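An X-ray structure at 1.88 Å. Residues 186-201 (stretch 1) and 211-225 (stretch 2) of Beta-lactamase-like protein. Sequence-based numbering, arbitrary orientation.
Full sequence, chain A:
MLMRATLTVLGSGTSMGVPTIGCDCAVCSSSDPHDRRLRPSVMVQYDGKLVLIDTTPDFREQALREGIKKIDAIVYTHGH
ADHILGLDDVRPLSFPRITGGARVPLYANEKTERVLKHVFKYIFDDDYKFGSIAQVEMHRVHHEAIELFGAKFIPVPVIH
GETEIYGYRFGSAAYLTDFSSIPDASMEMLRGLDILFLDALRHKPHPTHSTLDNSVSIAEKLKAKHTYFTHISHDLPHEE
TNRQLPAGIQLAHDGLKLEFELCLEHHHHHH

Stretch 1 (186-201) SMEMLRGLDILFLDAL
Stretch 2 211-225: TLDNSVSIAEKLKAK

A helix laid against a strand is usually held by apolar side chains along its length and by polar contacts at its ends, and residues 186-201 and 211-225 of this beta-lactamase-like protein illustrate the arrangement. The strand, 195-199, and the helix, 212-222, run nearly antiparallel at 151°, with axes 8.9 Å apart at closest approach. The register follows: the CA atoms of Ala200 and Leu212 lie 5.1 Å apart at one end, those of Leu193 and Ala224 4.7 Å apart at the other. Together the stretches bury 860 Å².

The strand has extended backbone angles, near -133/129 at Leu196 and -127/148 at Leu198, so its side chains alternate. Leu196 and Leu198 point toward the helix, whereas Ile195 points away. The two leucines use different rotamers. Leu196 is t,p, bringing CD2 to 3.7 Å from Leu222 CD1 while its CB lies 3.6 Å from Ala224 CB. Leu198 is m,t, and its CD1 reaches 3.7 Å from Ile218 CG2 and 3.6 Å from Ser215 O, a carbonyl already engaged by Ala219 N within the helix.

Leu222 is the most heavily covered residue. Its CA-to-CB bond points sideways, but the m,t rotamer (-65°, 175°) carries the methyls inward: CD1 meets Leu196 and lies 3.9 Å from Leu190 CB, while CD2 lies 3.8 Å from Met187 CE. Met187 likewise starts sideways and folds back through m,m,m, a compact curl available to an unbranched thioether chain; its CE also lies 4.1 Å from Lys221 CB. Ala200 and Ala224 sit where the backbones come near, and their short side chains still make contact: Ala200 CB lies 4.2 Å from Ser215 CB, and Ala224 CB lies 4.0 Å from Leu193 CB.

Thr211, chi1 p, caps the helix, its OG1 accepting from Asn214 N at 3.0 Å. One turn in, buried Ser215 points toward the strand with chi1 m and donates from OG to Asp199 O at 2.5 Å, a short bond that ties a small polar side chain to the strand's last carbonyl.

At the helix C-terminus, Lys223 leaves helical geometry with positive phi (53/43), and the chain continues extended through Ala224 (-64/155). Lys225 N then donates to Leu193 O at 3.0 Å and 160°; Ala224 CA approaches the same oxygen at 3.3 Å in a CA-H...O contact. Water fills the adjoining gap. Water 1 donates to Leu190 O and Leu222 O and accepts from Leu193 N, while water 2 joins Gly192 N to Leu222 O. Gly192 has phi/psi of 69/31, a positive phi that favours glycine.

Long polar chains occupy the margin. Arg191 (m,t,t, chi4 -81°) donates weakly from NH1 to Lys221 O at 3.1 Å, with that carbonyl at the guanidinium edge, and its NH2 forms a salt bridge to Glu188 OE2 at 3.0 Å. Lys225 (m,t,p,t) lays its aliphatic portion beside Asp194, CD lying 3.3 Å from OD1.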

ATOM      1  N   SER A 186       1.606  32.707  -6.115  1.00 22.75           N
ATOM      2  CA  SER A 186       2.310  31.633  -5.421  1.00 22.92           C
ATOM      3  C   SER A 186       3.815  31.658  -5.689  1.00 19.25           C
ATOM      4  O   SER A 186       4.612  31.308  -4.811  1.00 20.75           O
ATOM      5  CB  SER A 186       1.746  30.248  -5.804  1.00 19.08           C
ATOM      6  OG  SER A 186       0.421  30.087  -5.339  1.00 20.71           O
ATOM      7  N   MET A 187       4.211  32.062  -6.892  1.00 21.33           N
ATOM      8  CA  MET A 187       5.629  32.163  -7.201  1.00 22.68           C
ATOM      9  C   MET A 187       6.264  33.155  -6.241  1.00 24.50           C
ATOM     10  O   MET A 187       7.407  32.968  -5.795  1.00 23.80           O
ATOM     11  CB  MET A 187       5.858  32.599  -8.645  1.00 25.62           C
ATOM     12  CG  MET A 187       5.479  31.543  -9.668  1.00 22.99           C
ATOM     13  SD  MET A 187       6.683  30.221  -9.757  1.00 23.51           S
ATOM     14  CE  MET A 187       8.018  31.039 -10.641  1.00 22.22           C
ATOM     15  N   GLU A 188       5.504  34.196  -5.906  1.00 24.45           N
ATOM     16  CA  GLU A 188       6.026  35.240  -5.023  1.00 31.33           C
ATOM     17  C   GLU A 188       6.219  34.769  -3.586  1.00 27.84           C
ATOM     18  O   GLU A 188       6.943  35.406  -2.825  1.00 29.05           O
ATOM     19  CB  GLU A 188       5.108  36.461  -5.049  1.00 25.70           C
ATOM     20  CG  GLU A 188       5.257  37.270  -6.331  1.00 39.15           C
ATOM     21  CD  GLU A 188       6.720  37.537  -6.681  1.00 51.03           C
ATOM     22  OE1 GLU A 188       7.467  38.024  -5.802  1.00 60.39           O
ATOM     23  OE2 GLU A 188       7.129  37.252  -7.830  1.00 46.35           O
ATOM     24  N   MET A 189       5.581  33.655  -3.231  1.00 20.89           N
ATOM     25  CA  MET A 189       5.666  33.085  -1.882  1.00 25.66           C
ATOM     26  C   MET A 189       6.867  32.158  -1.729  1.00 22.87           C
ATOM     27  O   MET A 189       7.160  31.682  -0.630  1.00 23.98           O
ATOM     28  CB  MET A 189       4.389  32.291  -1.544  1.00 21.49           C
ATOM     29  CG  MET A 189       3.082  33.095  -1.598  1.00 28.18           C
ATOM     30  SD  MET A 189       1.652  32.006  -1.385  1.00 34.80           S
ATOM     31  CE  MET A 189       1.803  31.598   0.345  1.00 30.51           C
ATOM     32  N   LEU A 190       7.542  31.872  -2.837  1.00 19.71           N
ATOM     33  CA  LEU A 190       8.509  30.782  -2.866  1.00 20.49           C
ATOM     34  C   LEU A 190       9.949  31.247  -3.063  1.00 21.23           C
ATOM     35  O   LEU A 190      10.802  30.463  -3.454  1.00 21.61           O
ATOM     36  CB  LEU A 190       8.134  29.799  -3.977  1.00 19.01           C
ATOM     37  CG  LEU A 190       6.848  29.005  -3.739  1.00 21.63           C
ATOM     38  CD1 LEU A 190       6.517  28.187  -4.987  1.00 25.47           C
ATOM     39  CD2 LEU A 190       6.997  28.094  -2.525  1.00 19.54           C
ATOM     40  N   ARG A 191      10.221  32.518  -2.783  1.00 22.93           N
ATOM     41  CA  ARG A 191      11.563  33.045  -2.993  1.00 27.19           C
ATOM     42  C   ARG A 191      12.419  32.938  -1.735  1.00 24.56           C
ATOM     43  O   ARG A 191      11.906  32.915  -0.618  1.00 23.82           O
ATOM     44  CB  ARG A 191      11.503  34.503  -3.458  1.00 26.48           C
ATOM     45  CG  ARG A 191      10.772  34.675  -4.768  1.00 30.14           C
ATOM     46  CD  ARG A 191      11.048  36.038  -5.385  1.00 30.55           C
ATOM     47  NE  ARG A 191      10.235  36.259  -6.579  1.00 39.76           N
ATOM     48  CZ  ARG A 191      10.525  35.778  -7.785  1.00 43.07           C
ATOM     49  NH1 ARG A 191      11.612  35.038  -7.964  1.00 45.34           N
ATOM     50  NH2 ARG A 191       9.727  36.036  -8.813  1.00 42.17           N
ATOM     51  N   GLY A 192      13.729  32.874  -1.936  1.00 24.98           N
ATOM     52  CA  GLY A 192      14.669  32.865  -0.833  1.00 24.77           C
ATOM     53  C   GLY A 192      14.648  31.594  -0.002  1.00 27.23           C
ATOM     54  O   GLY A 192      14.923  31.642   1.191  1.00 24.96           O
ATOM     55  N   LEU A 193      14.330  30.462  -0.627  1.00 23.43           N
ATOM     56  CA  LEU A 193      14.370  29.154   0.046  1.00 17.52           C
ATOM     57  C   LEU A 193      15.777  28.552   0.086  1.00 17.75           C
ATOM     58  O   LEU A 193      16.582  28.797  -0.810  1.00 17.69           O
ATOM     59  CB  LEU A 193      13.431  28.172  -0.659  1.00 21.56           C
ATOM     60  CG  LEU A 193      11.949  28.540  -0.622  1.00 23.51           C
ATOM     61  CD1 LEU A 193      11.173  27.728  -1.652  1.00 22.54           C
ATOM     62  CD2 LEU A 193      11.401  28.338   0.802  1.00 24.57           C
ATOM     63  N   ASP A 194      16.061  27.762   1.125  1.00 20.45           N
ATOM     64  CA  ASP A 194      17.245  26.906   1.156  1.00 22.49           C
ATOM     65  C   ASP A 194      16.977  25.616   0.383  1.00 21.83           C
ATOM     66  O   ASP A 194      17.853  25.094  -0.317  1.00 17.95           O
ATOM     67  CB  ASP A 194      17.643  26.546   2.594  1.00 27.88           C
ATOM     68  CG  ASP A 194      18.285  27.692   3.332  1.00 38.94           C
ATOM     69  OD1 ASP A 194      18.885  28.564   2.671  1.00 34.30           O
ATOM     70  OD2 ASP A 194      18.198  27.709   4.578  1.00 50.62           O
ATOM     71  N   ILE A 195      15.753  25.119   0.526  1.00 18.14           N
ATOM     72  CA  ILE A 195      15.331  23.841  -0.042  1.00 14.64           C
ATOM     73  C   ILE A 195      13.981  23.987  -0.734  1.00 15.68           C
ATOM     74  O   ILE A 195      13.012  24.472  -0.133  1.00 17.27           O
ATOM     75  CB  ILE A 195      15.212  22.744   1.037  1.00 22.13           C
ATOM     76  CG1 ILE A 195      16.571  22.450   1.666  1.00 28.45           C
ATOM     77  CG2 ILE A 195      14.638  21.461   0.443  1.00 26.98           C
ATOM     78  CD1 ILE A 195      16.484  21.453   2.778  1.00 35.61           C
ATOM     79  N   LEU A 196      13.907  23.543  -1.985  1.00 16.95           N
ATOM     80  CA  LEU A 196      12.638  23.545  -2.718  1.00 17.05           C
ATOM     81  C   LEU A 196      12.390  22.208  -3.424  1.00 17.38           C
ATOM     82  O   LEU A 196      13.263  21.706  -4.135  1.00 20.37           O
ATOM     83  CB  LEU A 196      12.624  24.680  -3.742  1.00 16.50           C
ATOM     84  CG  LEU A 196      11.444  24.725  -4.718  1.00 16.86           C
ATOM     85  CD1 LEU A 196      10.133  24.964  -3.977  1.00 16.01           C
ATOM     86  CD2 LEU A 196      11.683  25.810  -5.771  1.00 14.68           C
ATOM     87  N   PHE A 197      11.214  21.623  -3.217  1.00 15.47           N
ATOM     88  CA  PHE A 197      10.820  20.445  -3.993  1.00 16.56           C
ATOM     89  C   PHE A 197       9.810  20.849  -5.059  1.00 18.64           C
ATOM     90  O   PHE A 197       8.867  21.573  -4.767  1.00 15.51           O
ATOM     91  CB  PHE A 197      10.228  19.350  -3.097  1.00 12.76           C
ATOM     92  CG  PHE A 197      11.274  18.492  -2.416  1.00 13.75           C
ATOM     93  CD1 PHE A 197      12.059  19.017  -1.405  1.00 14.50           C
ATOM     94  CD2 PHE A 197      11.456  17.163  -2.785  1.00 16.73           C
ATOM     95  CE1 PHE A 197      13.033  18.243  -0.781  1.00 16.79           C
ATOM     96  CE2 PHE A 197      12.432  16.375  -2.172  1.00 14.74           C
ATOM     97  CZ  PHE A 197      13.220  16.915  -1.168  1.00 16.11           C
ATOM     98  N   LEU A 198      10.031  20.394  -6.290  1.00 14.57           N
ATOM     99  CA  LEU A 198       9.086  20.572  -7.390  1.00 13.86           C
ATOM    100  C   LEU A 198       8.772  19.243  -8.053  1.00 13.73           C
ATOM    101  O   LEU A 198       9.626  18.374  -8.143  1.00 13.37           O
ATOM    102  CB  LEU A 198       9.636  21.525  -8.466  1.00 14.79           C
ATOM    103  CG  LEU A 198      10.002  22.943  -8.029  1.00 17.99           C
ATOM    104  CD1 LEU A 198      10.642  23.700  -9.217  1.00 20.82           C
ATOM    105  CD2 LEU A 198       8.773  23.682  -7.522  1.00 14.76           C
ATOM    106  N   ASP A 199       7.548  19.132  -8.546  1.00 14.70           N
ATOM    107  CA  ASP A 199       7.116  18.060  -9.453  1.00 14.06           C
ATOM    108  C   ASP A 199       7.985  18.023 -10.722  1.00 20.45           C
ATOM    109  O   ASP A 199       8.197  19.062 -11.351  1.00 17.32           O
ATOM    110  CB  ASP A 199       5.637  18.328  -9.807  1.00 17.04           C
ATOM    111  CG  ASP A 199       5.022  17.272 -10.709  1.00 23.36           C
ATOM    112  OD1 ASP A 199       5.356  17.223 -11.908  1.00 23.75           O
ATOM    113  OD2 ASP A 199       4.161  16.518 -10.215  1.00 23.53           O
ATOM    114  N   ALA A 200       8.513  16.853 -11.092  1.00 13.97           N
ATOM    115  CA  ALA A 200       9.033  16.669 -12.461  1.00 16.83           C
ATOM    116  C   ALA A 200       8.792  15.222 -12.883  1.00 18.29           C
ATOM    117  O   ALA A 200       9.511  14.300 -12.472  1.00 17.77           O
ATOM    118  CB  ALA A 200      10.532  17.048 -12.563  1.00 15.62           C
ATOM    119  N   LEU A 201       7.745  15.032 -13.681  1.00 16.33           N
ATOM    120  CA  LEU A 201       7.253  13.699 -13.986  1.00 16.13           C
ATOM    121  C   LEU A 201       8.080  12.990 -15.044  1.00 14.13           C
ATOM    122  O   LEU A 201       8.405  11.814 -14.897  1.00 18.41           O
ATOM    123  CB  LEU A 201       5.797  13.772 -14.445  1.00 16.25           C
ATOM    124  CG  LEU A 201       5.146  12.464 -14.907  1.00 14.29           C
ATOM    125  CD1 LEU A 201       4.899  11.554 -13.679  1.00 14.68           C
ATOM    126  CD2 LEU A 201       3.841  12.735 -15.672  1.00 20.25           C
ATOM    127  N   THR A 211       7.044  19.021 -16.678  1.00 20.28           N
ATOM    128  CA  THR A 211       8.180  18.348 -17.296  1.00 22.91           C
ATOM    129  C   THR A 211       9.485  18.747 -16.640  1.00 19.69           C
ATOM    130  O   THR A 211       9.563  19.760 -15.936  1.00 18.86           O
ATOM    131  CB  THR A 211       8.306  18.666 -18.805  1.00 23.50           C
ATOM    132  OG1 THR A 211       8.607  20.059 -18.980  1.00 16.00           O
ATOM    133  CG2 THR A 211       7.018  18.317 -19.530  1.00 24.65           C
ATOM    134  N   LEU A 212      10.512  17.951 -16.899  1.00 17.39           N
ATOM    135  CA  LEU A 212      11.861  18.258 -16.436  1.00 18.24           C
ATOM    136  C   LEU A 212      12.261  19.669 -16.856  1.00 18.22           C
ATOM    137  O   LEU A 212      12.745  20.453 -16.035  1.00 18.61           O
ATOM    138  CB  LEU A 212      12.865  17.232 -16.992  1.00 21.47           C
ATOM    139  CG  LEU A 212      14.261  17.212 -16.367  1.00 26.84           C
ATOM    140  CD1 LEU A 212      14.187  16.734 -14.918  1.00 24.47           C
ATOM    141  CD2 LEU A 212      15.190  16.316 -17.179  1.00 26.10           C
ATOM    142  N   ASP A 213      12.047  19.997 -18.131  1.00 20.95           N
ATOM    143  CA  ASP A 213      12.490  21.287 -18.654  1.00 20.70           C
ATOM    144  C   ASP A 213      11.711  22.424 -17.999  1.00 19.89           C
ATOM    145  O   ASP A 213      12.274  23.468 -17.631  1.00 19.78           O
ATOM    146  CB  ASP A 213      12.333  21.331 -20.181  1.00 24.21           C
ATOM    147  CG  ASP A 213      12.894  22.599 -20.789  1.00 42.95           C
ATOM    148  OD1 ASP A 213      14.128  22.670 -20.977  1.00 51.64           O
ATOM    149  OD2 ASP A 213      12.102  23.522 -21.083  1.00 42.97           O
ATOM    150  N   ASN A 214      10.408  22.215 -17.847  1.00 17.59           N
ATOM    151  CA  ASN A 214       9.561  23.238 -17.246  1.00 22.26           C
ATOM    152  C   ASN A 214       9.943  23.513 -15.798  1.00 19.68           C
ATOM    153  O   ASN A 214       9.990  24.666 -15.347  1.00 17.77           O
ATOM    154  CB  ASN A 214       8.088  22.834 -17.320  1.00 23.32           C
ATOM    155  CG  ASN A 214       7.163  23.975 -16.935  1.00 20.15           C
ATOM    156  OD1 ASN A 214       7.207  25.039 -17.544  1.00 22.44           O
ATOM    157  ND2 ASN A 214       6.336  23.765 -15.916  1.00 18.93           N
ATOM    158  N   SER A 215      10.240  22.441 -15.075  1.00 16.02           N
ATOM    159  CA  SER A 215      10.556  22.564 -13.661  1.00 18.94           C
ATOM    160  C   SER A 215      11.953  23.126 -13.469  1.00 17.30           C
ATOM    161  O   SER A 215      12.210  23.818 -12.492  1.00 14.86           O
ATOM    162  CB  SER A 215      10.388  21.214 -12.968  1.00 20.76           C
ATOM    163  OG  SER A 215       8.996  20.950 -12.844  1.00 23.33           O
ATOM    164  N   VAL A 216      12.848  22.861 -14.414  1.00 15.84           N
ATOM    165  CA  VAL A 216      14.127  23.572 -14.420  1.00 19.32           C
ATOM    166  C   VAL A 216      13.925  25.090 -14.619  1.00 19.79           C
ATOM    167  O   VAL A 216      14.564  25.901 -13.931  1.00 18.56           O
ATOM    168  CB  VAL A 216      15.080  23.019 -15.498  1.00 16.75           C
ATOM    169  CG1 VAL A 216      16.238  23.978 -15.734  1.00 24.21           C
ATOM    170  CG2 VAL A 216      15.602  21.625 -15.090  1.00 16.45           C
ATOM    171  N   SER A 217      13.046  25.487 -15.545  1.00 20.96           N
ATOM    172  CA  SER A 217      12.757  26.921 -15.726  1.00 27.64           C
ATOM    173  C   SER A 217      12.195  27.598 -14.471  1.00 25.45           C
ATOM    174  O   SER A 217      12.607  28.721 -14.095  1.00 19.84           O
ATOM    175  CB  SER A 217      11.778  27.130 -16.876  1.00 28.90           C
ATOM    176  OG  SER A 217      12.436  26.928 -18.101  1.00 42.87           O
ATOM    177  N   ILE A 218      11.237  26.918 -13.844  1.00 18.52           N
ATOM    178  CA  ILE A 218      10.682  27.387 -12.577  1.00 18.10           C
ATOM    179  C   ILE A 218      11.783  27.491 -11.520  1.00 20.47           C
ATOM    180  O   ILE A 218      11.892  28.503 -10.811  1.00 18.89           O
ATOM    181  CB  ILE A 218       9.547  26.445 -12.096  1.00 21.17           C
ATOM    182  CG1 ILE A 218       8.342  26.569 -13.038  1.00 20.36           C
ATOM    183  CG2 ILE A 218       9.161  26.733 -10.638  1.00 20.25           C
ATOM    184  CD1 ILE A 218       7.284  25.461 -12.864  1.00 19.82           C
ATOM    185  N   ALA A 219      12.615  26.455 -11.432  1.00 17.76           N
ATOM    186  CA  ALA A 219      13.714  26.421 -10.463  1.00 20.98           C
ATOM    187  C   ALA A 219      14.661  27.608 -10.653  1.00 20.24           C
ATOM    188  O   ALA A 219      15.144  28.204  -9.681  1.00 21.23           O
ATOM    189  CB  ALA A 219      14.491  25.097 -10.571  1.00 16.97           C
ATOM    190  N   GLU A 220      14.918  27.957 -11.906  1.00 20.20           N
ATOM    191  CA  GLU A 220      15.843  29.046 -12.189  1.00 19.99           C
ATOM    192  C   GLU A 220      15.194  30.412 -11.958  1.00 26.63           C
ATOM    193  O   GLU A 220      15.889  31.413 -11.770  1.00 27.58           O
ATOM    194  CB  GLU A 220      16.386  28.908 -13.609  1.00 25.67           C
ATOM    195  CG  GLU A 220      17.361  27.730 -13.712  1.00 42.15           C
ATOM    196  CD  GLU A 220      17.926  27.512 -15.104  1.00 55.00           C
ATOM    197  OE1 GLU A 220      18.960  26.811 -15.217  1.00 61.92           O
ATOM    198  OE2 GLU A 220      17.339  28.025 -16.080  1.00 56.15           O
ATOM    199  N   LYS A 221      13.866  30.456 -11.951  1.00 23.14           N
ATOM    200  CA  LYS A 221      13.191  31.682 -11.550  1.00 21.69           C
ATOM    201  C   LYS A 221      13.160  31.849 -10.029  1.00 24.66           C
ATOM    202  O   LYS A 221      13.283  32.969  -9.519  1.00 21.79           O
ATOM    203  CB  LYS A 221      11.764  31.729 -12.102  1.00 23.34           C
ATOM    204  CG  LYS A 221      11.673  32.036 -13.594  1.00 30.71           C
ATOM    205  CD  LYS A 221      10.231  31.890 -14.075  1.00 38.25           C
ATOM    206  CE  LYS A 221      10.069  32.307 -15.533  1.00 47.59           C
ATOM    207  NZ  LYS A 221      10.940  31.510 -16.442  1.00 52.14           N
ATOM    208  N   LEU A 222      12.973  30.753  -9.302  1.00 18.42           N
ATOM    209  CA  LEU A 222      12.815  30.859  -7.849  1.00 22.39           C
ATOM    210  C   LEU A 222      14.148  30.857  -7.084  1.00 19.44           C
ATOM    211  O   LEU A 222      14.209  31.326  -5.946  1.00 23.60           O
ATOM    212  CB  LEU A 222      11.913  29.744  -7.334  1.00 22.95           C
ATOM    213  CG  LEU A 222      10.457  29.791  -7.816  1.00 20.67           C
ATOM    214  CD1 LEU A 222       9.704  28.564  -7.319  1.00 19.77           C
ATOM    215  CD2 LEU A 222       9.785  31.075  -7.329  1.00 19.92           C
ATOM    216  N   LYS A 223      15.197  30.327  -7.705  1.00 20.02           N
ATOM    217  CA  LYS A 223      16.560  30.425  -7.164  1.00 21.71           C
ATOM    218  C   LYS A 223      16.723  29.942  -5.722  1.00 19.98           C
ATOM    219  O   LYS A 223      17.389  30.595  -4.924  1.00 20.62           O
ATOM    220  CB  LYS A 223      17.049  31.876  -7.262  1.00 25.40           C
ATOM    221  CG  LYS A 223      17.086  32.401  -8.671  1.00 23.39           C
ATOM    222  CD  LYS A 223      17.554  33.859  -8.720  1.00 31.82           C
ATOM    223  CE  LYS A 223      18.053  34.207 -10.111  1.00 43.24           C
ATOM    224  NZ  LYS A 223      17.050  33.847 -11.143  1.00 47.06           N
ATOM    225  N   ALA A 224      16.113  28.807  -5.382  1.00 17.55           N
ATOM    226  CA  ALA A 224      16.373  28.175  -4.094  1.00 20.55           C
ATOM    227  C   ALA A 224      17.829  27.753  -4.062  1.00 22.23           C
ATOM    228  O   ALA A 224      18.422  27.547  -5.123  1.00 18.44           O
ATOM    229  CB  ALA A 224      15.461  26.958  -3.866  1.00 20.92           C
ATOM    230  N   LYS A 225      18.407  27.637  -2.862  1.00 20.94           N
ATOM    231  CA  LYS A 225      19.799  27.197  -2.740  1.00 21.35           C
ATOM    232  C   LYS A 225      19.965  25.816  -3.379  1.00 19.28           C
ATOM    233  O   LYS A 225      20.878  25.590  -4.176  1.00 18.46           O
ATOM    234  CB  LYS A 225      20.239  27.148  -1.275  1.00 22.35           C
ATOM    235  CG  LYS A 225      20.783  28.440  -0.719  1.00 41.43           C
ATOM    236  CD  LYS A 225      21.462  28.178   0.623  1.00 52.20           C
ATOM    237  CE  LYS A 225      22.413  26.989   0.524  1.00 54.37           C
ATOM    238  NZ  LYS A 225      23.040  26.642   1.828  1.00 62.01           N
TER
HETATM  239  O   HOH W   1      13.550  30.038  -3.384  1.00 21.08           O
HETATM  240  O   HOH W   2      15.298  33.212  -4.260  1.00 27.28           O
HETATM  241  O   HOH W   3      17.722  30.992  -1.691  1.00 33.22           O